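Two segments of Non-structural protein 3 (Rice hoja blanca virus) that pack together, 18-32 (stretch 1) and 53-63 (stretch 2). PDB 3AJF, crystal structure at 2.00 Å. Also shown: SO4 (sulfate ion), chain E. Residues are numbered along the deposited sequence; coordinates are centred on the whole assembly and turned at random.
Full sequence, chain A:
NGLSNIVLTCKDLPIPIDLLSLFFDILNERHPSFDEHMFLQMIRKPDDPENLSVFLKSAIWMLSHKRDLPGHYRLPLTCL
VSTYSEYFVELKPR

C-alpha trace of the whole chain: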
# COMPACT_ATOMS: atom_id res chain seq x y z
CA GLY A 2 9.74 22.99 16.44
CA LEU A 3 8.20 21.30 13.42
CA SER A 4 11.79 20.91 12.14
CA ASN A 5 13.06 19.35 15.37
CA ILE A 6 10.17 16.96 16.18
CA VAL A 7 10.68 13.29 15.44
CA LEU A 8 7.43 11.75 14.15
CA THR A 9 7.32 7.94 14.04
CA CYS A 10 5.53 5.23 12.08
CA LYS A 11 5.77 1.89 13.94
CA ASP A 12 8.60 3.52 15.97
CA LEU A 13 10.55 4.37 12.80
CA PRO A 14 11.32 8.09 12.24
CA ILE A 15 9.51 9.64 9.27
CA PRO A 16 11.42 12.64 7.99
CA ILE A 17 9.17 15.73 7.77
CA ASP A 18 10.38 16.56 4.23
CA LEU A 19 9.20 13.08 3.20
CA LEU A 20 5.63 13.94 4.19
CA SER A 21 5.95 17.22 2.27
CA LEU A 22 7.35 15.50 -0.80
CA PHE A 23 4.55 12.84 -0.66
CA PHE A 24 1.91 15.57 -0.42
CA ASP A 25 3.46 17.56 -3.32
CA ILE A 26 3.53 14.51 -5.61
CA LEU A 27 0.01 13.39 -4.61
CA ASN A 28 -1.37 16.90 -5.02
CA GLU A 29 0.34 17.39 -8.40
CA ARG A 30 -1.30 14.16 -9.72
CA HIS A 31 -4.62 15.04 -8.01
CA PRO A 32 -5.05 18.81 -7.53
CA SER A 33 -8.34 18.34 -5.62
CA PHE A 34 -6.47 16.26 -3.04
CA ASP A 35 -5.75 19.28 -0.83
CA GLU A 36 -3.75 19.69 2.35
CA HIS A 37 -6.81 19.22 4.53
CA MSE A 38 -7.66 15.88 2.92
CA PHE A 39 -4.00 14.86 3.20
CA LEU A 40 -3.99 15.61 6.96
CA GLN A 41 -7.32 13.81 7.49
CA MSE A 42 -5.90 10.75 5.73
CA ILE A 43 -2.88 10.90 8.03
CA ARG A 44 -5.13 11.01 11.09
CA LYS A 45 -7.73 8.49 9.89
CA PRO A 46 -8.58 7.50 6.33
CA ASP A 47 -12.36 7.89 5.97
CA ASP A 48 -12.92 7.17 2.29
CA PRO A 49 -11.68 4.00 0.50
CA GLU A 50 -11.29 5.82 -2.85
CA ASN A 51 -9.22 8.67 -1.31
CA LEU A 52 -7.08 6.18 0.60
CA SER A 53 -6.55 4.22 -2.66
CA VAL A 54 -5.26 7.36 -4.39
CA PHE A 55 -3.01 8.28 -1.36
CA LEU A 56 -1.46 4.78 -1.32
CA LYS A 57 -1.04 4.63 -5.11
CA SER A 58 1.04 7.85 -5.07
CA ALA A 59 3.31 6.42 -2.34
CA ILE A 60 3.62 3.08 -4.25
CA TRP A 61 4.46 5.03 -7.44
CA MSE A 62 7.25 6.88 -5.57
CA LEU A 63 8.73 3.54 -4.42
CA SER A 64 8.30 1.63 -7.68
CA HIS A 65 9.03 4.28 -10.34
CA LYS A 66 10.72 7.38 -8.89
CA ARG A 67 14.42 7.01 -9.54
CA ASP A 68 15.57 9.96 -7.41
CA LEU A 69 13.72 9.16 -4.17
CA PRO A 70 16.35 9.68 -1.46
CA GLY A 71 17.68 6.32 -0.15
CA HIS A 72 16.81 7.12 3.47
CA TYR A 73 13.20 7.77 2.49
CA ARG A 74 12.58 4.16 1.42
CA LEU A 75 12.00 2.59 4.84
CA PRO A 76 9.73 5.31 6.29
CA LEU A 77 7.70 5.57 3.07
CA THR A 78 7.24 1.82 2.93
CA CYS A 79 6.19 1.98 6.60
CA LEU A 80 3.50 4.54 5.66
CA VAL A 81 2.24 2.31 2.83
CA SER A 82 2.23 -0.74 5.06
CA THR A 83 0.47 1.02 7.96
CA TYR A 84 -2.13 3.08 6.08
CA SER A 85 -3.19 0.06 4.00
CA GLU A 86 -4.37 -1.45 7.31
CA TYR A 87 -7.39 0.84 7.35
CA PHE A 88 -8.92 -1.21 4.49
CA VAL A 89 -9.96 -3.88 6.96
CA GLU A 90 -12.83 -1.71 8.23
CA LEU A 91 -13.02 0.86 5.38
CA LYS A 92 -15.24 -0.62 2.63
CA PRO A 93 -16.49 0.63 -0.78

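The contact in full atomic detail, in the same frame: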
# COMPACT_ATOMS: atom_id res chain seq x y z
N ASP A 18 10.29 16.27 5.65
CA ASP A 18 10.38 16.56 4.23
C ASP A 18 9.83 15.44 3.37
O ASP A 18 9.44 15.69 2.22
CB ASP A 18 11.80 16.89 3.82
CG ASP A 18 12.32 18.22 4.45
OD1 ASP A 18 11.51 19.04 4.93
OD2 ASP A 18 13.55 18.44 4.42
N LEU A 19 9.82 14.20 3.91
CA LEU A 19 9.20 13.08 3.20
C LEU A 19 7.69 13.28 3.11
O LEU A 19 7.09 13.07 2.05
CB LEU A 19 9.53 11.72 3.84
CG LEU A 19 8.75 10.50 3.27
CD1 LEU A 19 8.88 10.33 1.72
CD2 LEU A 19 9.17 9.23 3.93
N LEU A 20 7.07 13.66 4.22
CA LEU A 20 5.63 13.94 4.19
C LEU A 20 5.29 15.09 3.24
O LEU A 20 4.26 15.05 2.55
CB LEU A 20 5.06 14.18 5.59
CG LEU A 20 5.07 12.98 6.57
CD1 LEU A 20 4.64 13.43 7.98
CD2 LEU A 20 4.19 11.84 6.08
N SER A 21 6.14 16.11 3.20
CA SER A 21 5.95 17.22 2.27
C SER A 21 6.09 16.79 0.83
O SER A 21 5.32 17.24 -0.03
CB SER A 21 6.99 18.32 2.52
OG SER A 21 6.80 18.85 3.81
N LEU A 22 7.12 15.99 0.56
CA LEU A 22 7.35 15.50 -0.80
C LEU A 22 6.18 14.63 -1.29
O LEU A 22 5.74 14.78 -2.44
CB LEU A 22 8.66 14.71 -0.86
CG LEU A 22 9.01 14.07 -2.21
CD1 LEU A 22 9.25 15.17 -3.31
CD2 LEU A 22 10.19 13.12 -2.06
N PHE A 23 5.69 13.75 -0.41
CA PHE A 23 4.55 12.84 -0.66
C PHE A 23 3.35 13.72 -1.01
O PHE A 23 2.75 13.55 -2.08
CB PHE A 23 4.32 11.98 0.60
CG PHE A 23 3.20 10.95 0.51
CD1 PHE A 23 2.55 10.62 -0.69
CD2 PHE A 23 2.84 10.25 1.67
CE1 PHE A 23 1.53 9.66 -0.71
CE2 PHE A 23 1.83 9.27 1.65
CZ PHE A 23 1.18 8.98 0.45
N PHE A 24 3.05 14.70 -0.16
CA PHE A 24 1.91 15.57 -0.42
C PHE A 24 2.04 16.30 -1.79
O PHE A 24 1.07 16.38 -2.57
CB PHE A 24 1.71 16.61 0.69
CG PHE A 24 0.63 17.60 0.35
CD1 PHE A 24 -0.69 17.18 0.29
CD2 PHE A 24 0.95 18.91 -0.04
CE1 PHE A 24 -1.73 18.06 -0.10
CE2 PHE A 24 -0.07 19.82 -0.41
CZ PHE A 24 -1.41 19.38 -0.44
N ASP A 25 3.23 16.81 -2.08
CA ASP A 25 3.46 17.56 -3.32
C ASP A 25 3.19 16.70 -4.56
O ASP A 25 2.58 17.16 -5.54
CB ASP A 25 4.89 18.06 -3.37
CG ASP A 25 5.11 19.28 -2.51
OD1 ASP A 25 4.11 19.83 -2.00
OD2 ASP A 25 6.28 19.70 -2.35
N ILE A 26 3.66 15.45 -4.50
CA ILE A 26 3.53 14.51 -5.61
C ILE A 26 2.07 14.11 -5.74
O ILE A 26 1.53 14.13 -6.84
CB ILE A 26 4.48 13.30 -5.39
CG1 ILE A 26 5.92 13.76 -5.67
CG2 ILE A 26 4.09 12.11 -6.26
CD1 ILE A 26 7.04 12.75 -5.33
N LEU A 27 1.43 13.77 -4.62
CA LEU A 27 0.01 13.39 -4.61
C LEU A 27 -0.86 14.53 -5.15
O LEU A 27 -1.75 14.32 -6.00
CB LEU A 27 -0.42 12.99 -3.19
CG LEU A 27 -1.89 12.71 -2.92
CD1 LEU A 27 -2.40 11.62 -3.85
CD2 LEU A 27 -2.04 12.29 -1.50
N ASN A 28 -0.58 15.73 -4.68
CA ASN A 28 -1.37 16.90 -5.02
C ASN A 28 -1.14 17.33 -6.47
O ASN A 28 -2.04 17.87 -7.13
CB ASN A 28 -1.11 18.07 -4.03
CG ASN A 28 -1.88 19.34 -4.39
OD1 ASN A 28 -1.31 20.28 -4.94
ND2 ASN A 28 -3.18 19.37 -4.06
N GLU A 29 0.07 17.10 -6.99
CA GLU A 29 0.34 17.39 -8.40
C GLU A 29 -0.51 16.46 -9.28
O GLU A 29 -1.15 16.93 -10.23
CB GLU A 29 1.82 17.21 -8.70
CG GLU A 29 2.29 17.71 -10.08
CD GLU A 29 3.84 17.83 -10.13
OE1 GLU A 29 4.47 18.02 -9.05
OE2 GLU A 29 4.43 17.74 -11.25
N ARG A 30 -0.51 15.15 -8.95
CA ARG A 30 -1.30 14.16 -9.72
C ARG A 30 -2.80 14.43 -9.53
O ARG A 30 -3.57 14.34 -10.48
CB ARG A 30 -0.93 12.71 -9.36
CG ARG A 30 -1.46 11.61 -10.36
CD ARG A 30 -0.50 11.32 -11.53
NE ARG A 30 -1.03 10.36 -12.53
CZ ARG A 30 -1.91 9.43 -12.23
NH1 ARG A 30 -2.32 9.33 -10.99
NH2 ARG A 30 -2.36 8.60 -13.16
N HIS A 31 -3.20 14.83 -8.32
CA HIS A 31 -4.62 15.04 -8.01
C HIS A 31 -4.80 16.39 -7.32
O HIS A 31 -4.78 16.46 -6.09
CB HIS A 31 -5.18 13.91 -7.10
CG HIS A 31 -5.11 12.54 -7.70
ND1 HIS A 31 -6.06 12.07 -8.58
CD2 HIS A 31 -4.23 11.54 -7.54
CE1 HIS A 31 -5.74 10.85 -8.96
NE2 HIS A 31 -4.64 10.49 -8.33
N PRO A 32 -4.94 17.47 -8.12
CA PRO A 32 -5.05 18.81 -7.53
C PRO A 32 -6.18 19.00 -6.51
O PRO A 32 -6.08 19.87 -5.64
CB PRO A 32 -5.22 19.73 -8.78
CG PRO A 32 -4.57 18.91 -9.89
CD PRO A 32 -4.90 17.50 -9.59
N SER A 53 -7.11 4.89 -1.49
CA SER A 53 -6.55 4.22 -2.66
C SER A 53 -5.61 5.12 -3.44
O SER A 53 -4.49 4.72 -3.81
CB SER A 53 -7.66 3.76 -3.61
OG SER A 53 -7.09 3.26 -4.80
N VAL A 54 -6.05 6.35 -3.69
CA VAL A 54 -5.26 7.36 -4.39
C VAL A 54 -3.97 7.76 -3.60
O VAL A 54 -2.87 7.82 -4.17
CB VAL A 54 -6.16 8.56 -4.68
CG1 VAL A 54 -5.36 9.75 -5.09
CG2 VAL A 54 -7.21 8.20 -5.77
N PHE A 55 -4.13 8.01 -2.30
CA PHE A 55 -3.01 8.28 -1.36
C PHE A 55 -1.96 7.17 -1.42
O PHE A 55 -0.77 7.43 -1.62
CB PHE A 55 -3.64 8.38 0.02
CG PHE A 55 -2.70 8.57 1.19
CD1 PHE A 55 -2.30 9.84 1.61
CD2 PHE A 55 -2.34 7.45 2.01
CE1 PHE A 55 -1.48 10.02 2.77
CE2 PHE A 55 -1.52 7.62 3.16
CZ PHE A 55 -1.10 8.89 3.54
N LEU A 56 -2.40 5.91 -1.27
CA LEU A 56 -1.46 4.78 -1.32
C LEU A 56 -0.80 4.59 -2.69
O LEU A 56 0.39 4.25 -2.78
CB LEU A 56 -2.13 3.47 -0.90
CG LEU A 56 -2.67 3.40 0.55
CD1 LEU A 56 -3.56 2.18 0.65
CD2 LEU A 56 -1.58 3.32 1.54
N LYS A 57 -1.58 4.79 -3.76
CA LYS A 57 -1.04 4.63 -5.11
C LYS A 57 0.06 5.64 -5.44
O LYS A 57 1.02 5.30 -6.16
CB LYS A 57 -2.16 4.71 -6.14
CG LYS A 57 -2.94 3.44 -6.24
CD LYS A 57 -4.36 3.73 -6.70
CE LYS A 57 -4.56 3.64 -8.18
NZ LYS A 57 -5.89 4.31 -8.45
N SER A 58 -0.05 6.86 -4.92
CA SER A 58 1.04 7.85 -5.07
C SER A 58 2.32 7.41 -4.34
O SER A 58 3.43 7.54 -4.89
CB SER A 58 0.63 9.25 -4.62
OG SER A 58 0.03 10.00 -5.66
N ALA A 59 2.16 6.92 -3.11
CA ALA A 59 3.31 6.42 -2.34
C ALA A 59 3.96 5.19 -3.00
O ALA A 59 5.17 5.09 -3.05
CB ALA A 59 2.88 6.13 -0.89
N ILE A 60 3.15 4.27 -3.52
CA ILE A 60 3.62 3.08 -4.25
C ILE A 60 4.33 3.49 -5.56
O ILE A 60 5.39 2.96 -5.90
CB ILE A 60 2.49 2.07 -4.51
CG1 ILE A 60 2.02 1.47 -3.14
CG2 ILE A 60 2.96 0.94 -5.49
CD1 ILE A 60 0.70 0.62 -3.20
N TRP A 61 3.76 4.46 -6.27
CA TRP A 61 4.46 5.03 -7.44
C TRP A 61 5.86 5.56 -7.10
O TRP A 61 6.83 5.26 -7.81
CB TRP A 61 3.61 6.08 -8.18
CG TRP A 61 4.42 6.69 -9.28
CD1 TRP A 61 4.52 6.26 -10.59
CD2 TRP A 61 5.28 7.82 -9.15
NE1 TRP A 61 5.39 7.09 -11.29
CE2 TRP A 61 5.88 8.04 -10.42
CE3 TRP A 61 5.58 8.69 -8.10
CZ2 TRP A 61 6.78 9.08 -10.66
CZ3 TRP A 61 6.49 9.74 -8.33
CH2 TRP A 61 7.09 9.92 -9.61
N MSE A 62 5.97 6.33 -6.02
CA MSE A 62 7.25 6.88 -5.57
C MSE A 62 8.28 5.79 -5.27
O MSE A 62 9.50 6.00 -5.46
CB MSE A 62 7.07 7.74 -4.32
CG MSE A 62 6.28 9.02 -4.50
SE MSE A 62 5.67 9.87 -2.83
CE MSE A 62 7.36 10.48 -1.94
N LEU A 63 7.83 4.65 -4.75
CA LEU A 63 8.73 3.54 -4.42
C LEU A 63 9.08 2.68 -5.64
O LEU A 63 10.16 2.08 -5.71
CB LEU A 63 8.11 2.64 -3.34
CG LEU A 63 8.01 3.28 -1.96
CD1 LEU A 63 6.98 2.54 -1.04
CD2 LEU A 63 9.41 3.30 -1.35
S SO4 E . -3.82 7.29 -9.74
O1 SO4 E . -4.98 7.12 -8.88
O2 SO4 E . -2.73 7.96 -9.06
O3 SO4 E . -4.26 8.03 -10.91
O4 SO4 E . -3.31 5.99 -10.18

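The two stretches are α-helices, 18-30 and 53-63, that cross steeply: their N-to-C directions make an angle of 112° and their axes approach to 9.5 Å. Each backbone spends its polar groups on its own i to i+4 hydrogen bonds, and no hydrogen bond passes from one stretch to the other. What holds the pair together is therefore shape and mainly apolar packing, with 582 Å² of surface buried, counting both sides. The backbones come nearest where L27 CA lies 5.7 Å from S58 CA, a spacing that the small side chain of S58 permits.

Two knobs, one from each helix, dominate the fit. The first is F23, whose ring enters a hollow formed by F55, S58, A59 and M62. Its CA-to-CB bond points sideways, but with chi1 at t the flat ring extends across the gap and reaches the backbone itself: F23 CZ is 3.2 Å from F55 O, which lies at the ring edge. Small residues make room beside it, with F23 CZ 3.6 Å from A59 CB and F23 CE1 4.0 Å from S58 CB. F23 CE2 lies over one face of the F55 ring, 3.5 Å from F55 CZ, though the ring planes are inclined by 41° and the pair is an oblique one.

The second knob is M62, present as selenomethionine, which points toward the first helix and fills the hollow among L19, L22, F23 and I26. A long, unbranched side chain suits this pocket because different atoms along it meet different walls. M62 CG lies 3.9 Å from I26 CD1, the polarizable M62 SE sits 3.9 Å from F23 CD1, and the terminal M62 CE reaches 3.9 Å from L22 CD2 and 4.0 Å from L19 CD1. The knobs thus interlock, each helping to wall the other's hollow.

Branched side chains extend the contact around this centre. The forked end of L27 serves two sides at once: L27 CD1 lies 3.7 Å from V54 CG1 and 3.4 Å from S58 OG, while L27 CD2 turns to F55, 4.0 Å from F55 CD1. I26 CG2 meets the broad W61 ring, 4.0 Å from W61 CZ3.

Beyond the first helix, H31 leaves helical geometry and lays a ring face against V54 in a CH-π contact, with V54 CG1 3.2 Å from H31 CD2. A sulfate, probably from the crystallisation liquor, bridges the stretches nearby: K57 NZ donates to SO4 O1 at 3.0 Å, and H31 NE2 makes a weak hydrogen bond to SO4 O2 at 3.3 Å.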